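Long-range contacts in putative flagella-related protein H (Methanocaldococcus jannaschii DSM 2661, PDB 4WIA), which probably binds and hydrolyses ATP as a component of the archaellum, the archaeal flagellum: residues S12-D17 with C44-Y49; E36-S41 with T186-F191; L195-K200 with F217-K222. All blocks are in the same frame, centred on the assembly; numbering follows the deposited sequence.

Contact 1 (S12-D17 with C44-Y49). With SO4 (sulfate ion), chain D.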
loop_
_atom_site.group_PDB
_atom_site.type_symbol
_atom_site.label_atom_id
_atom_site.label_comp_id
_atom_site.label_asym_id
_atom_site.label_seq_id
_atom_site.Cartn_x
_atom_site.Cartn_y
_atom_site.Cartn_z
ATOM N N SER A 12 -6.983 -6.661 2.032
ATOM C CA SER A 12 -8.125 -6.340 2.823
ATOM C C SER A 12 -9.120 -7.503 2.883
ATOM O O SER A 12 -9.737 -7.731 3.913
ATOM C CB SER A 12 -8.836 -5.102 2.282
ATOM O OG SER A 12 -8.109 -3.911 2.471
ATOM N N ARG A 13 -9.294 -8.187 1.774
ATOM C CA ARG A 13 -10.408 -9.075 1.577
ATOM C C ARG A 13 -10.259 -10.399 2.266
ATOM O O ARG A 13 -11.201 -11.147 2.331
ATOM C CB ARG A 13 -10.600 -9.351 0.105
ATOM C CG ARG A 13 -9.594 -10.335 -0.494
ATOM C CD ARG A 13 -9.761 -10.410 -1.992
ATOM N NE ARG A 13 -9.235 -9.201 -2.614
ATOM C CZ ARG A 13 -9.311 -8.915 -3.916
ATOM N NH1 ARG A 13 -9.839 -9.789 -4.765
ATOM N NH2 ARG A 13 -8.833 -7.778 -4.369
ATOM N N ASP A 14 -9.101 -10.742 2.767
ATOM C CA ASP A 14 -8.980 -11.959 3.496
ATOM C C ASP A 14 -7.948 -11.804 4.593
ATOM O O ASP A 14 -7.257 -10.824 4.671
ATOM C CB ASP A 14 -8.672 -13.182 2.587
ATOM C CG ASP A 14 -7.294 -13.143 1.948
ATOM O OD1 ASP A 14 -6.286 -12.895 2.662
ATOM O OD2 ASP A 14 -7.203 -13.417 0.704
ATOM N N ASP A 15 -7.870 -12.795 5.450
ATOM C CA ASP A 15 -6.854 -12.814 6.517
ATOM C C ASP A 15 -5.801 -13.939 6.327
ATOM O O ASP A 15 -5.252 -14.454 7.275
ATOM C CB ASP A 15 -7.569 -12.914 7.886
ATOM C CG ASP A 15 -8.260 -14.259 8.107
ATOM O OD1 ASP A 15 -8.335 -15.101 7.216
ATOM O OD2 ASP A 15 -8.633 -14.545 9.233
ATOM N N LEU A 16 -5.482 -14.268 5.091
ATOM C CA LEU A 16 -4.475 -15.299 4.814
ATOM C C LEU A 16 -3.121 -14.959 5.444
ATOM O O LEU A 16 -2.438 -15.852 5.931
ATOM C CB LEU A 16 -4.289 -15.530 3.335
ATOM C CG LEU A 16 -3.370 -16.726 2.980
ATOM C CD1 LEU A 16 -3.898 -18.052 3.506
ATOM C CD2 LEU A 16 -3.158 -16.837 1.493
ATOM N N ASP A 17 -2.769 -13.678 5.500
ATOM C CA ASP A 17 -1.559 -13.240 6.178
ATOM C C ASP A 17 -1.480 -13.680 7.616
ATOM O O ASP A 17 -0.402 -14.025 8.090
ATOM C CB ASP A 17 -1.395 -11.711 6.129
ATOM C CG ASP A 17 -2.486 -10.994 6.839
ATOM O OD1 ASP A 17 -3.648 -11.154 6.464
ATOM O OD2 ASP A 17 -2.223 -10.306 7.831
ATOM N N CYS A 44 -1.271 -19.986 -5.857
ATOM C CA CYS A 44 -0.103 -19.239 -6.356
ATOM C C CYS A 44 -0.499 -17.882 -6.787
ATOM O O CYS A 44 0.218 -16.930 -6.606
ATOM C CB CYS A 44 0.549 -19.967 -7.580
ATOM S SG CYS A 44 1.391 -21.500 -7.138
ATOM N N GLN A 45 -1.679 -17.806 -7.385
ATOM C CA GLN A 45 -2.230 -16.533 -7.900
ATOM C C GLN A 45 -2.560 -15.548 -6.793
ATOM O O GLN A 45 -2.211 -14.376 -6.902
ATOM C CB GLN A 45 -3.436 -16.836 -8.764
ATOM C CG GLN A 45 -3.014 -17.399 -10.091
ATOM C CD GLN A 45 -4.051 -18.259 -10.777
ATOM O OE1 GLN A 45 -5.255 -18.224 -10.477
ATOM N NE2 GLN A 45 -3.574 -19.030 -11.781
ATOM N N ARG A 46 -3.174 -16.050 -5.710
ATOM C CA ARG A 46 -3.431 -15.228 -4.514
ATOM C C ARG A 46 -2.116 -14.723 -3.919
ATOM O O ARG A 46 -1.992 -13.536 -3.530
ATOM C CB ARG A 46 -4.203 -16.022 -3.461
ATOM C CG ARG A 46 -4.127 -15.460 -2.032
ATOM C CD ARG A 46 -4.844 -14.115 -1.924
ATOM N NE ARG A 46 -4.780 -13.547 -0.574
ATOM C CZ ARG A 46 -3.759 -12.859 -0.070
ATOM N NH1 ARG A 46 -2.651 -12.679 -0.768
ATOM N NH2 ARG A 46 -3.847 -12.348 1.140
ATOM N N LEU A 47 -1.151 -15.627 -3.806
ATOM C CA LEU A 47 0.145 -15.199 -3.243
ATOM C C LEU A 47 0.796 -14.149 -4.121
ATOM O O LEU A 47 1.270 -13.123 -3.641
ATOM C CB LEU A 47 1.048 -16.406 -3.061
ATOM C CG LEU A 47 0.554 -17.298 -1.918
ATOM C CD1 LEU A 47 1.304 -18.615 -1.890
ATOM C CD2 LEU A 47 0.676 -16.596 -0.559
ATOM N N ALA A 48 0.808 -14.398 -5.443
ATOM C CA ALA A 48 1.379 -13.438 -6.371
ATOM C C ALA A 48 0.713 -12.082 -6.296
ATOM O O ALA A 48 1.377 -11.060 -6.220
ATOM C CB ALA A 48 1.312 -13.981 -7.798
ATOM N N TYR A 49 -0.617 -12.049 -6.296
ATOM C CA TYR A 49 -1.325 -10.762 -6.137
ATOM C C TYR A 49 -0.996 -10.046 -4.839
ATOM O O TYR A 49 -0.789 -8.837 -4.839
ATOM C CB TYR A 49 -2.823 -10.976 -6.269
ATOM C CG TYR A 49 -3.635 -9.691 -6.390
ATOM C CD1 TYR A 49 -3.573 -8.933 -7.528
ATOM C CD2 TYR A 49 -4.423 -9.234 -5.341
ATOM C CE1 TYR A 49 -4.269 -7.760 -7.631
ATOM C CE2 TYR A 49 -5.155 -8.051 -5.445
ATOM C CZ TYR A 49 -5.072 -7.330 -6.588
ATOM O OH TYR A 49 -5.777 -6.198 -6.668
HETATM S S SO4 D . -7.774 -5.911 -1.400
HETATM O O1 SO4 D . -8.720 -4.774 -1.430
HETATM O O2 SO4 D . -8.453 -7.104 -0.846
HETATM O O3 SO4 D . -7.309 -6.203 -2.775
HETATM O O4 SO4 D . -6.613 -5.565 -0.550
#
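D14 and R46 meet tip to tip in a side-on salt bridge. It ties an Asx turn that leads into helix 16-19 to helix 40-53, the helix that follows the P-loop in this KaiC-like ATPase. R46 grips the carboxylate with two nitrogens. NE donates to D14 OD2 at 2.7 Å, and NH2 donates to D14 OD1 at 2.9 Å in an almost straight bond (175°). Each oxygen uses its syn lone pair, and the two flat groups lie only 20° apart. OD1 has a second donor: the backbone N of L16 meets it at 2.9 Å from above the carboxylate plane and closes the turn. This fixes the rotation of the carboxylate, and R46 NH1 is held in turn by I9 O.

The tight part continues at L16. Its side chain slides past that of R46 in the opposite direction, with CD2 over one face of the guanidinium and 3.9 Å from R46 CG. Toward L47 the packing is already slacker, since L16 CD2 and L47 CD2 are 4.4 Å apart.

Between the two segments the R13 side is looser, and it faces a neighbouring subunit. R13 is held mainly by other partners: NH1 by I223 O and N78 O, and N, NE and NH2 by a sulfate, probably from the crystallisation liquor. This ion also binds K84 and R55 of the second subunit. The R13 chain turns at chi3 (74°), which carries NE toward it. Y49 comes no closer to R13 than 3.8 Å, from its CE2 to R13 NH2. The same R13 NH2 donates to sulfate O3 at 2.7 Å.

Contact 2 (E36-S41 with T186-F191). With SO4 (sulfate ion), chain E; SO4 (sulfate ion), chain F.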
loop_
_atom_site.group_PDB
_atom_site.type_symbol
_atom_site.label_atom_id
_atom_site.label_comp_id
_atom_site.label_asym_id
_atom_site.label_seq_id
_atom_site.Cartn_x
_atom_site.Cartn_y
_atom_site.Cartn_z
ATOM N N GLU A 36 -4.601 -32.710 -9.615
ATOM C CA GLU A 36 -5.285 -31.744 -10.450
ATOM C C GLU A 36 -6.493 -31.212 -9.733
ATOM O O GLU A 36 -7.145 -31.962 -9.038
ATOM C CB GLU A 36 -5.795 -32.427 -11.712
ATOM C CG GLU A 36 -4.732 -33.168 -12.489
ATOM C CD GLU A 36 -5.204 -33.644 -13.842
ATOM O OE1 GLU A 36 -4.358 -33.797 -14.736
ATOM O OE2 GLU A 36 -6.417 -33.886 -14.003
ATOM N N SER A 37 -6.817 -29.938 -9.958
ATOM C CA SER A 37 -8.089 -29.324 -9.509
ATOM C C SER A 37 -8.215 -29.129 -7.995
ATOM O O SER A 37 -9.298 -28.908 -7.503
ATOM C CB SER A 37 -9.286 -30.147 -9.987
ATOM O OG SER A 37 -9.168 -30.445 -11.357
ATOM N N THR A 38 -7.114 -29.244 -7.267
ATOM C CA THR A 38 -7.140 -29.094 -5.839
ATOM C C THR A 38 -6.798 -27.659 -5.405
ATOM O O THR A 38 -6.715 -27.376 -4.206
ATOM C CB THR A 38 -6.264 -30.158 -5.139
ATOM O OG1 THR A 38 -4.869 -29.954 -5.407
ATOM C CG2 THR A 38 -6.669 -31.552 -5.584
ATOM N N GLY A 39 -6.606 -26.749 -6.361
ATOM C CA GLY A 39 -6.440 -25.335 -6.027
ATOM C C GLY A 39 -5.028 -24.794 -5.971
ATOM O O GLY A 39 -4.806 -23.692 -5.483
ATOM N N LYS A 40 -4.055 -25.519 -6.502
ATOM C CA LYS A 40 -2.651 -25.101 -6.383
ATOM C C LYS A 40 -2.387 -23.793 -7.092
ATOM O O LYS A 40 -1.719 -22.900 -6.577
ATOM C CB LYS A 40 -1.716 -26.193 -6.970
ATOM C CG LYS A 40 -1.899 -27.589 -6.367
ATOM C CD LYS A 40 -0.818 -28.587 -6.836
ATOM C CE LYS A 40 -0.869 -28.889 -8.319
ATOM N NZ LYS A 40 -2.162 -29.487 -8.708
ATOM N N SER A 41 -2.889 -23.711 -8.314
ATOM C CA SER A 41 -2.702 -22.548 -9.147
ATOM C C SER A 41 -3.350 -21.310 -8.538
ATOM O O SER A 41 -2.736 -20.265 -8.400
ATOM C CB SER A 41 -3.312 -22.823 -10.553
ATOM O OG SER A 41 -2.458 -23.665 -11.330
ATOM N N THR A 186 -2.492 -29.837 -0.953
ATOM C CA THR A 186 -3.860 -29.461 -1.292
ATOM C C THR A 186 -4.718 -30.668 -1.649
ATOM O O THR A 186 -4.224 -31.591 -2.271
ATOM C CB THR A 186 -3.904 -28.462 -2.448
ATOM O OG1 THR A 186 -3.218 -28.980 -3.574
ATOM C CG2 THR A 186 -3.245 -27.186 -2.049
ATOM N N GLU A 187 -5.990 -30.641 -1.222
ATOM C CA GLU A 187 -7.013 -31.618 -1.619
ATOM C C GLU A 187 -8.389 -30.966 -1.728
ATOM O O GLU A 187 -8.612 -29.843 -1.275
ATOM C CB GLU A 187 -7.129 -32.798 -0.641
ATOM C CG GLU A 187 -5.874 -33.674 -0.563
ATOM C CD GLU A 187 -6.043 -35.099 -0.023
ATOM O OE1 GLU A 187 -6.916 -35.903 -0.387
ATOM O OE2 GLU A 187 -5.204 -35.469 0.790
ATOM N N LEU A 188 -9.299 -31.701 -2.334
ATOM C CA LEU A 188 -10.679 -31.341 -2.349
ATOM C C LEU A 188 -11.385 -32.213 -1.341
ATOM O O LEU A 188 -10.990 -33.343 -1.113
ATOM C CB LEU A 188 -11.302 -31.605 -3.710
ATOM C CG LEU A 188 -10.902 -30.684 -4.848
ATOM C CD1 LEU A 188 -11.654 -31.147 -6.100
ATOM C CD2 LEU A 188 -11.190 -29.218 -4.569
ATOM N N PHE A 189 -12.418 -31.671 -0.714
ATOM C CA PHE A 189 -13.280 -32.463 0.147
ATOM C C PHE A 189 -14.631 -31.785 0.168
ATOM O O PHE A 189 -14.752 -30.600 -0.170
ATOM C CB PHE A 189 -12.694 -32.590 1.556
ATOM C CG PHE A 189 -12.830 -31.322 2.391
ATOM C CD1 PHE A 189 -12.091 -30.190 2.102
ATOM C CD2 PHE A 189 -13.708 -31.284 3.453
ATOM C CE1 PHE A 189 -12.204 -29.051 2.863
ATOM C CE2 PHE A 189 -13.843 -30.141 4.212
ATOM C CZ PHE A 189 -13.093 -29.025 3.922
ATOM N N THR A 190 -15.621 -32.545 0.588
ATOM C CA THR A 190 -16.971 -32.079 0.570
ATOM C C THR A 190 -17.579 -32.171 1.952
ATOM O O THR A 190 -17.590 -33.226 2.569
ATOM C CB THR A 190 -17.835 -32.903 -0.405
ATOM O OG1 THR A 190 -17.382 -32.666 -1.744
ATOM C CG2 THR A 190 -19.301 -32.507 -0.316
ATOM N N PHE A 191 -18.111 -31.056 2.422
ATOM C CA PHE A 191 -18.859 -31.061 3.665
ATOM C C PHE A 191 -20.187 -30.325 3.460
ATOM O O PHE A 191 -20.253 -29.210 2.932
ATOM C CB PHE A 191 -17.997 -30.475 4.802
ATOM C CG PHE A 191 -18.476 -30.826 6.173
ATOM C CD1 PHE A 191 -18.142 -32.048 6.764
ATOM C CD2 PHE A 191 -19.260 -29.936 6.892
ATOM C CE1 PHE A 191 -18.615 -32.390 8.029
ATOM C CE2 PHE A 191 -19.728 -30.269 8.165
ATOM C CZ PHE A 191 -19.410 -31.500 8.731
HETATM S S SO4 E . -4.973 -26.912 -9.553
HETATM O O1 SO4 E . -4.706 -27.800 -8.368
HETATM O O2 SO4 E . -6.278 -26.281 -9.390
HETATM O O3 SO4 E . -4.057 -25.754 -9.721
HETATM O O4 SO4 E . -4.970 -27.916 -10.615
HETATM S S SO4 F . -1.583 -29.823 -12.198
HETATM O O1 SO4 F . -2.052 -30.473 -10.965
HETATM O O2 SO4 F . -2.584 -29.037 -12.986
HETATM O O3 SO4 F . -1.204 -31.019 -12.998
HETATM O O4 SO4 F . -0.411 -28.889 -11.991
#
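T38 and T186 join the loop 36-41 to strand 182-191 through their hydroxyls. T186 OG1 donates to T38 OG1 over 2.7 Å, and the two side chains cross obliquely. In both residues OG1 lies between the backbone N and the carbonyl carbon (chi1 68° in T38, 56° in T186), which brings the hydroxyls rather than the methyls face to face. T38 OG1 also bonds to the carbonyl O of E35, so this buried pair is tied back into the loop.

The other contacts between the segments are packing. The K40 chain passes T186 at about a right angle, with CG 3.4 Å from T186 OG1. T38 CB rests 3.9 Å from E187 CA. The fork of L188 closes on the backbone of S37, with CD2 3.5 Å from S37 O.

A third group of bonds holds a sulfate (chain E), probably from the crystallisation liquor. The backbone N atoms of S37, G39, K40 and S41 all donate to it; S41 N reaches its O3 at 2.7 Å, and K40 N meets its O1 at 3.0 Å and 167°. The bond from T38 N is weak. K40 NZ adds a bond to O1 of this chain E sulfate at 3.1 Å. NZ also meets G34 O, and the chain F sulfate lies by it as well.

T38, K40 and S41 are expected to bind ATP, and S41 probably magnesium too. Successive backbone amides and a lysine around a tetrahedral anion at the start of a helix are characteristic of the P-loop (Walker A), where the phosphates of a nucleotide would sit.

Contact 3 (L195-K200 with F217-K222)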
loop_
_atom_site.group_PDB
_atom_site.type_symbol
_atom_site.label_atom_id
_atom_site.label_comp_id
_atom_site.label_asym_id
_atom_site.label_seq_id
_atom_site.Cartn_x
_atom_site.Cartn_y
_atom_site.Cartn_z
ATOM N N LEU A 195 -18.288 -28.598 -2.081
ATOM C CA LEU A 195 -16.936 -28.985 -2.377
ATOM C C LEU A 195 -15.995 -27.836 -2.023
ATOM O O LEU A 195 -16.278 -26.696 -2.322
ATOM C CB LEU A 195 -16.897 -29.406 -3.838
ATOM C CG LEU A 195 -15.660 -30.035 -4.481
ATOM C CD1 LEU A 195 -15.962 -30.944 -5.681
ATOM C CD2 LEU A 195 -14.740 -28.905 -4.886
ATOM N N LYS A 196 -14.894 -28.129 -1.328
ATOM C CA LYS A 196 -13.994 -27.095 -0.808
ATOM C C LYS A 196 -12.591 -27.538 -1.007
ATOM O O LYS A 196 -12.351 -28.722 -1.200
ATOM C CB LYS A 196 -14.213 -26.891 0.694
ATOM C CG LYS A 196 -15.591 -26.289 1.018
ATOM C CD LYS A 196 -15.708 -25.861 2.487
ATOM C CE LYS A 196 -16.519 -26.859 3.260
ATOM N NZ LYS A 196 -16.481 -26.616 4.728
ATOM N N ASN A 197 -11.663 -26.593 -0.926
ATOM C CA ASN A 197 -10.264 -26.904 -0.944
ATOM C C ASN A 197 -9.694 -26.907 0.445
ATOM O O ASN A 197 -10.137 -26.145 1.299
ATOM C CB ASN A 197 -9.542 -25.869 -1.738
ATOM C CG ASN A 197 -10.148 -25.699 -3.102
ATOM O OD1 ASN A 197 -11.247 -25.168 -3.226
ATOM N ND2 ASN A 197 -9.435 -26.125 -4.133
ATOM N N LEU A 198 -8.729 -27.780 0.692
ATOM C CA LEU A 198 -7.998 -27.725 1.926
ATOM C C LEU A 198 -6.560 -27.640 1.565
ATOM O O LEU A 198 -6.104 -28.444 0.775
ATOM C CB LEU A 198 -8.252 -28.970 2.776
ATOM C CG LEU A 198 -7.342 -29.115 3.997
ATOM C CD1 LEU A 198 -7.754 -28.145 5.076
ATOM C CD2 LEU A 198 -7.395 -30.534 4.541
ATOM N N ALA A 199 -5.868 -26.678 2.168
ATOM C CA ALA A 199 -4.435 -26.539 2.088
ATOM C C ALA A 199 -3.864 -26.833 3.451
ATOM O O ALA A 199 -4.127 -26.111 4.397
ATOM C CB ALA A 199 -4.093 -25.149 1.694
ATOM N N LYS A 200 -3.110 -27.925 3.586
ATOM C CA LYS A 200 -2.543 -28.280 4.841
ATOM C C LYS A 200 -1.031 -28.014 4.844
ATOM O O LYS A 200 -0.297 -28.451 3.944
ATOM C CB LYS A 200 -2.830 -29.722 5.107
ATOM C CG LYS A 200 -2.495 -30.137 6.517
ATOM C CD LYS A 200 -2.782 -31.619 6.693
ATOM C CE LYS A 200 -3.378 -31.951 8.035
ATOM N NZ LYS A 200 -4.105 -33.237 7.879
ATOM N N PHE A 217 -10.704 -23.335 2.093
ATOM C CA PHE A 217 -11.181 -22.250 1.239
ATOM C C PHE A 217 -12.023 -22.760 0.097
ATOM O O PHE A 217 -12.073 -23.966 -0.161
ATOM C CB PHE A 217 -10.032 -21.396 0.689
ATOM C CG PHE A 217 -9.030 -22.152 -0.149
ATOM C CD1 PHE A 217 -7.968 -22.831 0.448
ATOM C CD2 PHE A 217 -9.109 -22.164 -1.538
ATOM C CE1 PHE A 217 -7.033 -23.534 -0.313
ATOM C CE2 PHE A 217 -8.150 -22.854 -2.311
ATOM C CZ PHE A 217 -7.119 -23.546 -1.691
ATOM N N ARG A 218 -12.706 -21.820 -0.556
ATOM C CA ARG A 218 -13.343 -22.067 -1.835
ATOM C C ARG A 218 -12.909 -20.928 -2.762
ATOM O O ARG A 218 -12.469 -19.866 -2.330
ATOM C CB ARG A 218 -14.849 -22.163 -1.700
ATOM C CG ARG A 218 -15.525 -20.889 -1.253
ATOM C CD ARG A 218 -16.866 -21.092 -0.547
ATOM N NE ARG A 218 -17.094 -20.020 0.444
ATOM C CZ ARG A 218 -16.447 -19.915 1.618
ATOM N NH1 ARG A 218 -16.715 -18.915 2.461
ATOM N NH2 ARG A 218 -15.519 -20.811 1.958
ATOM N N VAL A 219 -12.955 -21.194 -4.045
ATOM C CA VAL A 219 -12.570 -20.198 -5.018
ATOM C C VAL A 219 -13.857 -19.533 -5.468
ATOM O O VAL A 219 -14.741 -20.204 -5.969
ATOM C CB VAL A 219 -11.813 -20.846 -6.196
ATOM C CG1 VAL A 219 -11.470 -19.802 -7.249
ATOM C CG2 VAL A 219 -10.541 -21.558 -5.700
ATOM N N GLU A 220 -13.964 -18.217 -5.271
ATOM C CA GLU A 220 -15.211 -17.510 -5.560
ATOM C C GLU A 220 -14.989 -16.495 -6.671
ATOM O O GLU A 220 -13.973 -15.748 -6.654
ATOM C CB GLU A 220 -15.772 -16.795 -4.293
ATOM C CG GLU A 220 -16.258 -17.699 -3.158
ATOM C CD GLU A 220 -17.531 -18.459 -3.432
ATOM O OE1 GLU A 220 -18.036 -18.424 -4.570
ATOM O OE2 GLU A 220 -18.029 -19.086 -2.471
ATOM N N PRO A 221 -15.914 -16.471 -7.655
ATOM C CA PRO A 221 -15.867 -15.460 -8.739
ATOM C C PRO A 221 -15.714 -14.035 -8.175
ATOM O O PRO A 221 -16.438 -13.668 -7.224
ATOM C CB PRO A 221 -17.225 -15.625 -9.476
ATOM C CG PRO A 221 -17.763 -16.949 -9.066
ATOM C CD PRO A 221 -17.033 -17.427 -7.824
ATOM N N LYS A 222 -14.737 -13.285 -8.716
ATOM C CA LYS A 222 -14.516 -11.851 -8.399
ATOM C C LYS A 222 -14.135 -11.557 -6.934
ATOM O O LYS A 222 -14.271 -10.404 -6.439
ATOM C CB LYS A 222 -15.745 -11.012 -8.820
ATOM C CG LYS A 222 -16.178 -11.191 -10.259
ATOM C CD LYS A 222 -15.056 -10.865 -11.244
ATOM C CE LYS A 222 -15.068 -9.389 -11.702
ATOM N NZ LYS A 222 -13.872 -8.537 -11.355
#
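F217 O takes the shortest bond of this contact, 2.8 Å from the backbone N of N197, and the donor lies nearly along the C=O axis. The return bond runs from F217 N to N197 O at 3.0 Å and 168°. Together they make N197 and F217 an antiparallel hydrogen-bonded pair.

Both side chains leave the sheet on the same face. There N197 lies over the ring of F217 in a CH-pi contact. Its CB stands 3.5 Å from the ring centroid, 18° off the ring normal, and the amide and ring planes are only 9° apart. A199 CB meets the same ring at its edge, 3.9 Å from CE1. N197 ND2 donates to T38 O of the P-loop, so the asparagine is shared between ring and loop.

R218 forms a salt bridge with E220 within its own strand, NE to OE2 at 3.2 Å. K196, which probably contributes to ATP binding, has its NZ paired with E228. The arrangement is that of a beta hairpin, strands 194-204 and 214-220, within the mixed sheet of this P-loop ATPase fold.

In the fold
All three contacts lie within the KaiC-type ATPase region. Contacts 1 and 2 share helix 40-53, with centres about 17 Å apart. Contact 2 uses its start and the loop before it, contact 1 the turns that follow. Their segments alternate along the chain, whereas contact 3 comes after both. Contacts 2 and 3 are close, with centres about 7 Å apart, and they touch through the neighbouring strands 182-191 and 194-204 of the mixed sheet. Contact 3 lies about 12 Å from contact 1, centre to centre. Strands 182-191 and 194-204 lie beside the P-loop, and the second carries K196, also expected to bind ATP. Contact 1 reaches toward a neighbouring subunit.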